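Local coordinates for protein glutathione reductase (Bartonella henselae, PDB 3O0H) that probably reduces glutathione disulfide to glutathione with electrons from NADPH, passed through a bound FAD and a redox-active disulfide, at residues 215-220 with 245-250; 193-198 with 273-278; 418-423 with 447-452; 388-393 with 410-415. All coordinates share one frame; numbering follows the deposited sequence.

Contact 1 of 4, residues 215-220 with 245-250; sequences VKTTLL and KGISII
Thr218 pairs with Ser248 where two parallel strands of a beta-alpha-beta unit meet; helix 232-245 makes the crossover, and the arrangement belongs to the second Rossmann-type domain, which in this family binds NADPH. Three backbone bonds join the strands: Ser248 N to Thr217 O, Leu219 N to Ser248 O at 2.8 Å, and Ile250 N to Leu219 O at 2.9 Å. Between them the CA of Thr218 lies 3.3 Å from Ser248 O, a CA-H...O contact. Apolar contacts fall on both faces. Leu220 and Ile250 run side by side, CD2 of Leu220 being 3.7 Å from CB of Ile250, while Ile250 CD1 also reaches Thr218 CG2. On the other face, Thr217 CG2 lies beside Ile247 CG2, under helix 201-212. Gly246 ends helix 232-245 in a Schellman motif, with positive phi. Polar bonds gather here: one water accepts from Thr217 N and donates to Gly246 O, tying the strand start to the turn. The Lys216 chain, bent at chi2 (70°) and chi4 (85°), arches forward past Thr217 toward the neighbouring strand; its NZ makes a weak bond to Gly246 O and lies 3.2 Å from Ser248 OG, to which it donates.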
loop_
_atom_site.group_PDB
_atom_site.type_symbol
_atom_site.label_atom_id
_atom_site.label_comp_id
_atom_site.label_asym_id
_atom_site.label_seq_id
_atom_site.Cartn_x
_atom_site.Cartn_y
_atom_site.Cartn_z
ATOM N N VAL B 215 -20.551 -8.169 16.948
ATOM C CA VAL B 215 -21.112 -9.495 17.170
ATOM C C VAL B 215 -20.189 -10.312 18.058
ATOM O O VAL B 215 -18.981 -10.346 17.843
ATOM C CB VAL B 215 -21.301 -10.229 15.825
ATOM C CG1 VAL B 215 -21.932 -11.566 16.008
ATOM C CG2 VAL B 215 -22.086 -9.352 14.834
ATOM N N LYS B 216 -20.739 -10.959 19.087
ATOM C CA LYS B 216 -19.942 -11.887 19.869
ATOM C C LYS B 216 -19.604 -13.111 19.040
ATOM O O LYS B 216 -20.493 -13.889 18.659
ATOM C CB LYS B 216 -20.649 -12.270 21.179
ATOM C CG LYS B 216 -19.865 -13.289 22.058
ATOM C CD LYS B 216 -18.599 -12.717 22.712
ATOM C CE LYS B 216 -17.585 -13.862 23.118
ATOM N NZ LYS B 216 -16.645 -14.332 21.992
ATOM N N THR B 217 -18.313 -13.318 18.791
ATOM C CA THR B 217 -17.872 -14.219 17.719
ATOM C C THR B 217 -17.034 -15.350 18.292
ATOM O O THR B 217 -16.118 -15.115 19.087
ATOM C CB THR B 217 -17.086 -13.447 16.653
ATOM O OG1 THR B 217 -17.916 -12.397 16.120
ATOM C CG2 THR B 217 -16.577 -14.385 15.498
ATOM N N THR B 218 -17.375 -16.573 17.917
ATOM C CA THR B 218 -16.573 -17.759 18.237
ATOM C C THR B 218 -16.153 -18.464 16.940
ATOM O O THR B 218 -16.978 -18.691 16.046
ATOM C CB THR B 218 -17.329 -18.744 19.079
ATOM O OG1 THR B 218 -17.782 -18.100 20.290
ATOM C CG2 THR B 218 -16.393 -19.939 19.534
ATOM N N LEU B 219 -14.863 -18.760 16.818
ATOM C CA LEU B 219 -14.366 -19.486 15.641
ATOM C C LEU B 219 -13.908 -20.881 16.107
ATOM O O LEU B 219 -13.194 -20.998 17.107
ATOM C CB LEU B 219 -13.237 -18.707 14.965
ATOM C CG LEU B 219 -12.751 -19.304 13.640
ATOM C CD1 LEU B 219 -12.142 -18.270 12.681
ATOM C CD2 LEU B 219 -11.733 -20.391 13.941
ATOM N N LEU B 220 -14.345 -21.929 15.402
ATOM C CA LEU B 220 -13.964 -23.292 15.702
ATOM C C LEU B 220 -13.012 -23.734 14.611
ATOM O O LEU B 220 -13.229 -23.469 13.405
ATOM C CB LEU B 220 -15.172 -24.231 15.783
ATOM C CG LEU B 220 -16.371 -23.743 16.621
ATOM C CD1 LEU B 220 -17.613 -24.657 16.538
ATOM C CD2 LEU B 220 -15.928 -23.547 18.043
ATOM N N LYS B 245 -8.522 -9.182 21.117
ATOM C CA LYS B 245 -9.627 -8.231 20.945
ATOM C C LYS B 245 -10.987 -8.787 21.308
ATOM O O LYS B 245 -11.949 -8.012 21.350
ATOM C CB LYS B 245 -9.671 -7.628 19.544
ATOM C CG LYS B 245 -9.974 -8.582 18.421
ATOM C CD LYS B 245 -9.973 -7.759 17.095
ATOM C CE LYS B 245 -9.725 -8.639 15.896
ATOM N NZ LYS B 245 -9.636 -7.885 14.611
ATOM N N GLY B 246 -11.073 -10.097 21.581
ATOM C CA GLY B 246 -12.309 -10.654 22.136
ATOM C C GLY B 246 -13.005 -11.750 21.323
ATOM O O GLY B 246 -14.129 -12.160 21.659
ATOM N N ILE B 247 -12.361 -12.228 20.273
ATOM C CA ILE B 247 -12.879 -13.361 19.503
ATOM C C ILE B 247 -12.410 -14.631 20.237
ATOM O O ILE B 247 -11.255 -14.738 20.652
ATOM C CB ILE B 247 -12.357 -13.337 18.049
ATOM C CG1 ILE B 247 -12.801 -12.072 17.328
ATOM C CG2 ILE B 247 -12.840 -14.581 17.243
ATOM C CD1 ILE B 247 -12.259 -11.970 15.900
ATOM N N SER B 248 -13.331 -15.552 20.436
ATOM C CA SER B 248 -13.034 -16.840 21.022
ATOM C C SER B 248 -12.641 -17.787 19.922
ATOM O O SER B 248 -13.362 -17.931 18.969
ATOM C CB SER B 248 -14.281 -17.399 21.699
ATOM O OG SER B 248 -14.555 -16.652 22.844
ATOM N N ILE B 249 -11.485 -18.419 20.060
ATOM C CA ILE B 249 -11.039 -19.407 19.120
ATOM C C ILE B 249 -10.857 -20.711 19.871
ATOM O O ILE B 249 -10.089 -20.809 20.840
ATOM C CB ILE B 249 -9.736 -18.997 18.413
ATOM C CG1 ILE B 249 -9.866 -17.618 17.755
ATOM C CG2 ILE B 249 -9.372 -20.076 17.411
ATOM C CD1 ILE B 249 -8.542 -17.167 16.912
ATOM N N ILE B 250 -11.618 -21.698 19.449
ATOM C CA ILE B 250 -11.578 -22.986 20.022
ATOM C C ILE B 250 -10.899 -23.926 19.033
ATOM O O ILE B 250 -11.399 -24.131 17.918
ATOM C CB ILE B 250 -12.988 -23.520 20.351
ATOM C CG1 ILE B 250 -13.745 -22.540 21.252
ATOM C CG2 ILE B 250 -12.887 -24.859 21.115
ATOM C CD1 ILE B 250 -15.074 -23.057 21.694
HETATM O O HOH W 1 -16.389 -11.354 19.719
#

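Contact 2 of 4, residues 193-198 with 273-278; sequences SIVIVG and QTICAD
Val195 and Ser193 meet Ala277 and its neighbours where the parallel sheet of the second Rossmann-type domain is overlaid by the last strand of a three-stranded antiparallel sheet. The axes of strands 193-197 and 274-277 make an angle of 129° and approach to 6.2 Å, so side chains, rather than paired backbones, carry most of the contact. From CB of Val195 the two methyls part. CG1 stands anti to the backbone N (chi1 171°) and packs on Leu220, in the next strand of the parallel sheet. CG2, beside the backbone N, faces strand 274-277 and touches two residues there: it lies 3.4 Å from CB of Ala277, tighter than usual for two carbons, and 3.7 Å from CG2 of Ile275. Ile275 crosses Val195 at a slant and goes on to touch Thr218. The next residue of strand 274-277, Cys276, points its CB away from strand 193-197 and is disulfide-bonded to Cys264. At the other end Asp278 CB packs at 3.4 Å from Ser193 O, and beyond it polar atoms take over. Asp278 OD2 accepts from the backbone N of Lys192. A water hydrogen-bonded to Ser193 OG also donates weakly to Asp278 OD1. Ser193 OG, swung between backbone N and carbonyl carbon (chi1 55°), accepts from Asp278 N at 3.0 Å.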
loop_
_atom_site.group_PDB
_atom_site.type_symbol
_atom_site.label_atom_id
_atom_site.label_comp_id
_atom_site.label_asym_id
_atom_site.label_seq_id
_atom_site.Cartn_x
_atom_site.Cartn_y
_atom_site.Cartn_z
ATOM N N SER B 193 -24.799 -12.988 18.306
ATOM C CA SER B 193 -23.651 -13.877 18.413
ATOM C C SER B 193 -23.557 -14.771 17.167
ATOM O O SER B 193 -24.562 -15.015 16.510
ATOM C CB SER B 193 -23.771 -14.752 19.669
ATOM O OG SER B 193 -24.993 -15.457 19.678
ATOM N N ILE B 194 -22.362 -15.245 16.847
ATOM C CA ILE B 194 -22.183 -16.141 15.694
ATOM C C ILE B 194 -21.071 -17.131 15.973
ATOM O O ILE B 194 -20.055 -16.758 16.610
ATOM C CB ILE B 194 -21.888 -15.372 14.411
ATOM C CG1 ILE B 194 -22.049 -16.247 13.161
ATOM C CG2 ILE B 194 -20.458 -14.705 14.424
ATOM C CD1 ILE B 194 -22.091 -15.414 11.886
ATOM N N VAL B 195 -21.287 -18.377 15.524
ATOM C CA VAL B 195 -20.240 -19.400 15.523
ATOM C C VAL B 195 -19.794 -19.609 14.067
ATOM O O VAL B 195 -20.641 -19.779 13.182
ATOM C CB VAL B 195 -20.708 -20.728 16.128
ATOM C CG1 VAL B 195 -19.650 -21.820 15.904
ATOM C CG2 VAL B 195 -21.032 -20.580 17.619
ATOM N N ILE B 196 -18.486 -19.536 13.826
ATOM C CA ILE B 196 -17.899 -19.746 12.463
ATOM C C ILE B 196 -17.164 -21.066 12.566
ATOM O O ILE B 196 -16.255 -21.176 13.403
ATOM C CB ILE B 196 -16.838 -18.699 12.091
ATOM C CG1 ILE B 196 -17.292 -17.234 12.266
ATOM C CG2 ILE B 196 -16.248 -18.960 10.640
ATOM C CD1 ILE B 196 -18.508 -16.909 11.569
ATOM N N VAL B 197 -17.527 -22.049 11.727
ATOM C CA VAL B 197 -16.847 -23.334 11.712
ATOM C C VAL B 197 -15.819 -23.394 10.569
ATOM O O VAL B 197 -16.187 -23.549 9.395
ATOM C CB VAL B 197 -17.843 -24.514 11.542
ATOM C CG1 VAL B 197 -17.108 -25.871 11.696
ATOM C CG2 VAL B 197 -19.039 -24.363 12.528
ATOM N N GLY B 198 -14.542 -23.284 10.924
ATOM C CA GLY B 198 -13.457 -23.373 9.950
ATOM C C GLY B 198 -12.490 -22.219 10.109
ATOM O O GLY B 198 -12.901 -21.092 10.231
ATOM N N GLN B 273 -18.186 -29.959 24.763
ATOM C CA GLN B 273 -18.403 -28.534 24.915
ATOM C C GLN B 273 -19.568 -28.140 23.996
ATOM O O GLN B 273 -19.756 -28.738 22.937
ATOM C CB GLN B 273 -17.129 -27.746 24.585
ATOM N N THR B 274 -20.365 -27.161 24.417
ATOM C CA THR B 274 -21.466 -26.641 23.598
ATOM C C THR B 274 -21.319 -25.119 23.490
ATOM O O THR B 274 -20.850 -24.472 24.446
ATOM C CB THR B 274 -22.809 -26.954 24.225
ATOM O OG1 THR B 274 -22.812 -26.418 25.544
ATOM C CG2 THR B 274 -23.067 -28.460 24.303
ATOM N N ILE B 275 -21.684 -24.558 22.337
ATOM C CA ILE B 275 -21.715 -23.100 22.123
ATOM C C ILE B 275 -23.061 -22.719 21.517
ATOM O O ILE B 275 -23.416 -23.238 20.458
ATOM C CB ILE B 275 -20.648 -22.625 21.116
ATOM C CG1 ILE B 275 -19.343 -23.446 21.214
ATOM C CG2 ILE B 275 -20.462 -21.094 21.245
ATOM C CD1 ILE B 275 -18.588 -23.192 22.440
ATOM N N CYS B 276 -23.802 -21.830 22.187
ATOM C CA CYS B 276 -25.113 -21.392 21.707
ATOM C C CYS B 276 -24.997 -20.011 21.081
ATOM O O CYS B 276 -24.563 -19.057 21.733
ATOM C CB CYS B 276 -26.198 -21.440 22.812
ATOM S SG CYS B 276 -27.835 -21.889 22.100
ATOM N N ALA B 277 -25.347 -19.917 19.794
ATOM C CA ALA B 277 -25.162 -18.692 19.013
ATOM C C ALA B 277 -26.383 -18.424 18.194
ATOM O O ALA B 277 -27.075 -19.354 17.819
ATOM C CB ALA B 277 -23.927 -18.834 18.081
ATOM N N ASP B 278 -26.645 -17.157 17.885
ATOM C CA ASP B 278 -27.780 -16.792 17.047
ATOM C C ASP B 278 -27.709 -17.399 15.634
ATOM O O ASP B 278 -28.717 -17.799 15.076
ATOM C CB ASP B 278 -27.891 -15.274 16.924
ATOM C CG ASP B 278 -28.557 -14.612 18.121
ATOM O OD1 ASP B 278 -29.024 -15.304 19.100
ATOM O OD2 ASP B 278 -28.668 -13.355 18.039
HETATM O O HOH W 2 -27.113 -14.693 20.937
#

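Contact 3 of 4, residues 418-423 with 447-452; sequences ESRIVV and LTKDIF
The dimerisation domain joins the turn leading into strand 422-428 to the start of helix 449-454, where Arg420 and Val422 face Lys449, Asp450 and Phe452. Lys449 N donates to Arg420 O at 2.9 Å, and Val422 N gives a weak bond to Leu447 O; together they bridge Ile421 to Thr448, the N-cap residue. The Arg420 chain bends at chi2 and chi3, both near -75°, which curls its guanidinium back over the helix start. There Asp450 meets it at the edge: NE donates to OD2 at 3.0 Å, in the guanidinium plane but from above the carboxylate plane, and NH2 reaches OD1 more weakly. The aliphatic part of Lys449 covers one guanidinium face, with CB 3.7 Å above its centre. Arg420 NH2 and Lys449 NZ are 5.0 Å apart, and a water accepts from both; NZ is also held by Met469 O and Asp453. Arg420 has a second carboxylate partner, Glu389. Val422 CG2 packs obliquely on Phe452 CE1 at 3.6 Å, and Phe452 also touches Ile441 of the second subunit. Ser419 OG accepts from Ile421 N, an ST turn just before the strand. The result is a strand-helix junction beside the dimer interface, joined by backbone bonds and a salt bridge at the helix N terminus.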
loop_
_atom_site.group_PDB
_atom_site.type_symbol
_atom_site.label_atom_id
_atom_site.label_comp_id
_atom_site.label_asym_id
_atom_site.label_seq_id
_atom_site.Cartn_x
_atom_site.Cartn_y
_atom_site.Cartn_z
ATOM N N GLU B 418 22.669 -18.599 -0.496
ATOM C CA GLU B 418 23.664 -18.869 -1.524
ATOM C C GLU B 418 23.432 -18.008 -2.741
ATOM O O GLU B 418 24.370 -17.468 -3.252
ATOM C CB GLU B 418 23.661 -20.330 -1.952
ATOM C CG GLU B 418 24.154 -21.261 -0.862
ATOM C CD GLU B 418 23.923 -22.737 -1.207
ATOM O OE1 GLU B 418 22.766 -23.121 -1.563
ATOM O OE2 GLU B 418 24.897 -23.508 -1.070
ATOM N N SER B 419 22.195 -17.907 -3.221
ATOM C CA SER B 419 21.900 -17.077 -4.413
ATOM C C SER B 419 21.610 -15.603 -4.045
ATOM O O SER B 419 21.652 -14.734 -4.912
ATOM C CB SER B 419 20.686 -17.615 -5.156
ATOM O OG SER B 419 19.537 -17.382 -4.340
ATOM N N ARG B 420 21.333 -15.341 -2.774
ATOM C CA ARG B 420 20.833 -14.033 -2.289
ATOM C C ARG B 420 19.402 -13.696 -2.792
ATOM O O ARG B 420 18.869 -12.636 -2.472
ATOM C CB ARG B 420 21.833 -12.888 -2.570
ATOM C CG ARG B 420 23.135 -12.942 -1.677
ATOM C CD ARG B 420 22.860 -12.504 -0.217
ATOM N NE ARG B 420 22.678 -11.043 -0.015
ATOM C CZ ARG B 420 22.227 -10.471 1.115
ATOM N NH1 ARG B 420 21.888 -11.220 2.165
ATOM N NH2 ARG B 420 22.131 -9.135 1.217
ATOM N N ILE B 421 18.750 -14.611 -3.512
ATOM C CA ILE B 421 17.383 -14.353 -3.996
ATOM C C ILE B 421 16.373 -14.332 -2.814
ATOM O O ILE B 421 16.408 -15.201 -1.923
ATOM C CB ILE B 421 16.955 -15.367 -5.071
ATOM C CG1 ILE B 421 17.844 -15.246 -6.328
ATOM C CG2 ILE B 421 15.523 -15.108 -5.468
ATOM C CD1 ILE B 421 17.670 -16.374 -7.369
ATOM N N VAL B 422 15.480 -13.346 -2.817
ATOM C CA VAL B 422 14.361 -13.317 -1.853
ATOM C C VAL B 422 13.353 -14.326 -2.386
ATOM O O VAL B 422 12.798 -14.157 -3.487
ATOM C CB VAL B 422 13.702 -11.974 -1.742
ATOM C CG1 VAL B 422 12.613 -12.025 -0.649
ATOM C CG2 VAL B 422 14.738 -10.897 -1.475
ATOM N N VAL B 423 13.177 -15.400 -1.619
ATOM C CA VAL B 423 12.321 -16.514 -1.990
ATOM C C VAL B 423 10.976 -16.549 -1.296
ATOM O O VAL B 423 10.120 -17.367 -1.653
ATOM C CB VAL B 423 13.016 -17.857 -1.736
ATOM C CG1 VAL B 423 14.322 -17.943 -2.596
ATOM C CG2 VAL B 423 13.298 -18.081 -0.246
ATOM N N LEU B 447 14.632 -10.849 -7.722
ATOM C CA LEU B 447 15.566 -9.842 -7.257
ATOM C C LEU B 447 16.223 -10.313 -5.970
ATOM O O LEU B 447 15.592 -10.968 -5.119
ATOM C CB LEU B 447 14.854 -8.519 -7.031
ATOM C CG LEU B 447 14.358 -7.803 -8.294
ATOM C CD1 LEU B 447 13.786 -6.417 -7.898
ATOM C CD2 LEU B 447 15.468 -7.607 -9.356
ATOM N N THR B 448 17.473 -9.915 -5.809
ATOM C CA THR B 448 18.253 -10.336 -4.668
ATOM C C THR B 448 18.036 -9.337 -3.535
ATOM O O THR B 448 17.577 -8.196 -3.742
ATOM C CB THR B 448 19.741 -10.441 -4.995
ATOM O OG1 THR B 448 20.215 -9.179 -5.492
ATOM C CG2 THR B 448 20.004 -11.527 -6.060
ATOM N N LYS B 449 18.344 -9.797 -2.332
ATOM C CA LYS B 449 18.190 -8.999 -1.148
ATOM C C LYS B 449 19.023 -7.707 -1.245
ATOM O O LYS B 449 18.612 -6.652 -0.735
ATOM C CB LYS B 449 18.615 -9.830 0.059
ATOM C CG LYS B 449 18.526 -9.091 1.402
ATOM C CD LYS B 449 17.145 -8.425 1.641
ATOM C CE LYS B 449 17.021 -7.975 3.145
ATOM N NZ LYS B 449 18.165 -7.142 3.605
ATOM N N ASP B 450 20.169 -7.784 -1.935
ATOM C CA ASP B 450 21.012 -6.628 -2.189
ATOM C C ASP B 450 20.309 -5.496 -2.930
ATOM O O ASP B 450 20.601 -4.338 -2.697
ATOM C CB ASP B 450 22.279 -7.063 -2.941
ATOM C CG ASP B 450 23.074 -8.033 -2.136
ATOM O OD1 ASP B 450 23.717 -7.553 -1.186
ATOM O OD2 ASP B 450 22.980 -9.271 -2.394
ATOM N N ILE B 451 19.389 -5.820 -3.814
ATOM C CA ILE B 451 18.674 -4.803 -4.578
ATOM C C ILE B 451 17.638 -4.122 -3.684
ATOM O O ILE B 451 17.427 -2.904 -3.795
ATOM C CB ILE B 451 17.935 -5.390 -5.790
ATOM C CG1 ILE B 451 18.917 -6.004 -6.818
ATOM C CG2 ILE B 451 16.989 -4.317 -6.440
ATOM C CD1 ILE B 451 20.041 -5.139 -7.279
ATOM N N PHE B 452 16.983 -4.894 -2.812
ATOM C CA PHE B 452 16.108 -4.309 -1.797
ATOM C C PHE B 452 16.886 -3.277 -0.986
ATOM O O PHE B 452 16.413 -2.148 -0.764
ATOM C CB PHE B 452 15.542 -5.384 -0.843
ATOM C CG PHE B 452 14.367 -6.171 -1.397
ATOM C CD1 PHE B 452 14.519 -7.071 -2.442
ATOM C CD2 PHE B 452 13.111 -6.056 -0.823
ATOM C CE1 PHE B 452 13.444 -7.822 -2.942
ATOM C CE2 PHE B 452 12.006 -6.800 -1.336
ATOM C CZ PHE B 452 12.179 -7.681 -2.393
HETATM O O HOH W 3 20.912 -7.640 3.450
HETATM O O HOH W 4 13.181 -12.304 -5.421
#

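Contact 4 of 4, residues 388-393 with 410-415; sequences VEIYRT and FMKLVV
Strands 388-393 and 410-415 run antiparallel in the central sheet of the dimerisation domain, their axes 4.7 Å apart and six backbone hydrogen bonds closing three hydrogen-bonded pairs: Glu389 with Val415, Tyr391 with Leu413, and Thr393 with Met411. Leu413 N to Tyr391 O is the shortest, 2.7 Å. On the sheet face that carries Glu389, Tyr391 and Val415, the Tyr391 ring meets Val415 obliquely, CE2 lying 3.8 Å from CG2, while Glu389 OE1 lies in the ring plane. Arg420 NH1 binds OE1 and Tyr391 OH, and the ring also forms a cation-pi contact with Lys449. The opposite face starts with Val388 CG1 on Val414 CG1 at 3.7 Å, and continues with Ile390, whose CD1 lies beside Val414 CG2 and whose CG2 meets Lys412 CD at 3.8 Å. Arg392, CG anti to the backbone N (chi1 -172°), extends to NE; Phe410 CE1 sits 3.5 Å above its guanidinium plane, offset toward the rim, and the ring, turned 65°, meets NE at its edge. Asp233 takes bonds from Arg392 NE and Lys412 NZ, and Glu378 and Asp231 also bind that lysine. With these carboxylates gathered round them, the two basic chains can probably lie close together and stay charged within a largely buried sheet.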
loop_
_atom_site.group_PDB
_atom_site.type_symbol
_atom_site.label_atom_id
_atom_site.label_comp_id
_atom_site.label_asym_id
_atom_site.label_seq_id
_atom_site.Cartn_x
_atom_site.Cartn_y
_atom_site.Cartn_z
ATOM N N VAL B 388 19.411 -20.241 4.685
ATOM C CA VAL B 388 18.259 -19.345 4.653
ATOM C C VAL B 388 18.488 -18.229 5.665
ATOM O O VAL B 388 18.758 -18.474 6.847
ATOM C CB VAL B 388 16.967 -20.107 4.974
ATOM C CG1 VAL B 388 15.756 -19.127 5.157
ATOM C CG2 VAL B 388 16.724 -21.197 3.879
ATOM N N GLU B 389 18.451 -17.006 5.160
ATOM C CA GLU B 389 18.603 -15.808 5.951
ATOM C C GLU B 389 17.182 -15.247 6.143
ATOM O O GLU B 389 16.399 -15.175 5.200
ATOM C CB GLU B 389 19.470 -14.801 5.205
ATOM C CG GLU B 389 20.958 -15.197 5.057
ATOM C CD GLU B 389 21.721 -14.250 4.139
ATOM O OE1 GLU B 389 21.092 -13.405 3.466
ATOM O OE2 GLU B 389 22.924 -14.368 4.064
ATOM N N ILE B 390 16.865 -14.882 7.381
ATOM C CA ILE B 390 15.549 -14.343 7.739
ATOM C C ILE B 390 15.692 -12.881 8.178
ATOM O O ILE B 390 16.468 -12.562 9.098
ATOM C CB ILE B 390 14.934 -15.131 8.883
ATOM C CG1 ILE B 390 14.758 -16.608 8.514
ATOM C CG2 ILE B 390 13.597 -14.484 9.300
ATOM C CD1 ILE B 390 13.777 -16.833 7.384
ATOM N N TYR B 391 14.926 -12.007 7.547
ATOM C CA TYR B 391 14.905 -10.609 7.891
ATOM C C TYR B 391 13.485 -10.329 8.355
ATOM O O TYR B 391 12.552 -10.379 7.553
ATOM C CB TYR B 391 15.273 -9.717 6.702
ATOM C CG TYR B 391 16.685 -10.004 6.179
ATOM C CD1 TYR B 391 17.751 -9.165 6.485
ATOM C CD2 TYR B 391 16.923 -11.099 5.337
ATOM C CE1 TYR B 391 19.052 -9.425 5.994
ATOM C CE2 TYR B 391 18.226 -11.375 4.834
ATOM C CZ TYR B 391 19.275 -10.537 5.166
ATOM O OH TYR B 391 20.524 -10.793 4.683
ATOM N N ARG B 392 13.358 -10.113 9.660
ATOM C CA ARG B 392 12.073 -10.056 10.359
ATOM C C ARG B 392 11.955 -8.784 11.171
ATOM O O ARG B 392 12.873 -8.420 11.928
ATOM C CB ARG B 392 11.987 -11.252 11.293
ATOM C CG ARG B 392 10.639 -11.478 11.974
ATOM C CD ARG B 392 10.695 -12.722 12.864
ATOM N NE ARG B 392 9.399 -13.059 13.461
ATOM C CZ ARG B 392 8.867 -12.447 14.522
ATOM N NH1 ARG B 392 9.503 -11.448 15.122
ATOM N NH2 ARG B 392 7.686 -12.836 14.998
ATOM N N THR B 393 10.810 -8.113 11.049
ATOM C CA THR B 393 10.556 -6.939 11.874
ATOM C C THR B 393 9.103 -6.849 12.262
ATOM O O THR B 393 8.240 -7.075 11.436
ATOM C CB THR B 393 11.013 -5.599 11.194
ATOM O OG1 THR B 393 10.861 -4.532 12.144
ATOM C CG2 THR B 393 10.218 -5.285 9.924
ATOM N N PHE B 410 3.977 -6.326 10.769
ATOM C CA PHE B 410 4.948 -7.413 10.703
ATOM C C PHE B 410 5.419 -7.590 9.261
ATOM O O PHE B 410 4.596 -7.658 8.355
ATOM C CB PHE B 410 4.281 -8.675 11.191
ATOM C CG PHE B 410 5.042 -9.892 10.858
ATOM C CD1 PHE B 410 6.116 -10.275 11.653
ATOM C CD2 PHE B 410 4.720 -10.640 9.721
ATOM C CE1 PHE B 410 6.853 -11.380 11.360
ATOM C CE2 PHE B 410 5.455 -11.796 9.411
ATOM C CZ PHE B 410 6.530 -12.147 10.223
ATOM N N MET B 411 6.722 -7.634 9.026
ATOM C CA MET B 411 7.254 -7.873 7.674
ATOM C C MET B 411 8.399 -8.876 7.800
ATOM O O MET B 411 9.262 -8.755 8.701
ATOM C CB MET B 411 7.787 -6.594 7.038
ATOM C CG MET B 411 6.711 -5.568 6.693
ATOM S SD MET B 411 7.377 -3.906 6.275
ATOM C CE MET B 411 5.889 -3.074 5.724
ATOM N N LYS B 412 8.414 -9.876 6.932
ATOM C CA LYS B 412 9.505 -10.845 6.975
ATOM C C LYS B 412 9.944 -11.205 5.556
ATOM O O LYS B 412 9.126 -11.482 4.704
ATOM C CB LYS B 412 9.096 -12.062 7.787
ATOM C CG LYS B 412 10.163 -13.116 7.879
ATOM C CD LYS B 412 9.858 -14.180 8.912
ATOM C CE LYS B 412 8.871 -15.210 8.405
ATOM N NZ LYS B 412 8.430 -16.218 9.418
ATOM N N LEU B 413 11.247 -11.128 5.285
ATOM C CA LEU B 413 11.780 -11.611 4.016
ATOM C C LEU B 413 12.586 -12.885 4.266
ATOM O O LEU B 413 13.339 -12.983 5.204
ATOM C CB LEU B 413 12.621 -10.531 3.377
ATOM C CG LEU B 413 11.931 -9.215 3.042
ATOM C CD1 LEU B 413 12.927 -8.185 2.518
ATOM C CD2 LEU B 413 10.808 -9.450 2.066
ATOM N N VAL B 414 12.394 -13.870 3.403
ATOM C CA VAL B 414 13.006 -15.154 3.536
ATOM C C VAL B 414 13.975 -15.247 2.358
ATOM O O VAL B 414 13.593 -15.116 1.200
ATOM C CB VAL B 414 11.990 -16.273 3.498
ATOM C CG1 VAL B 414 12.731 -17.617 3.592
ATOM C CG2 VAL B 414 10.965 -16.169 4.643
ATOM N N VAL B 415 15.235 -15.457 2.654
ATOM C CA VAL B 415 16.273 -15.276 1.618
ATOM C C VAL B 415 17.115 -16.549 1.454
ATOM O O VAL B 415 17.488 -17.168 2.441
ATOM C CB VAL B 415 17.120 -14.016 1.959
ATOM C CG1 VAL B 415 18.305 -13.858 0.993
ATOM C CG2 VAL B 415 16.204 -12.755 1.956
#

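From the N terminus, strand 193-197 opens contact 2, which closes 75 residues later at 273-278. Contact 1 opens and closes within that span, its own loop being the crossover from strand 216-220 to strand 248-250. Both reach the same parallel sheet, strands 193-197 and 216-220 being neighbours, and contact 2 adds the antiparallel sheet overlying it. Contact 4 then closes a short loop in the dimerisation domain before contact 3 opens, so these two run in series. They share the antiparallel sheet of that domain through strands 409-416 and 422-428, where Val423 N probably bonds to Val414 O. The two pairs lie in different domains; contacts 1 and 4 are about 14 Å apart at their nearest atoms.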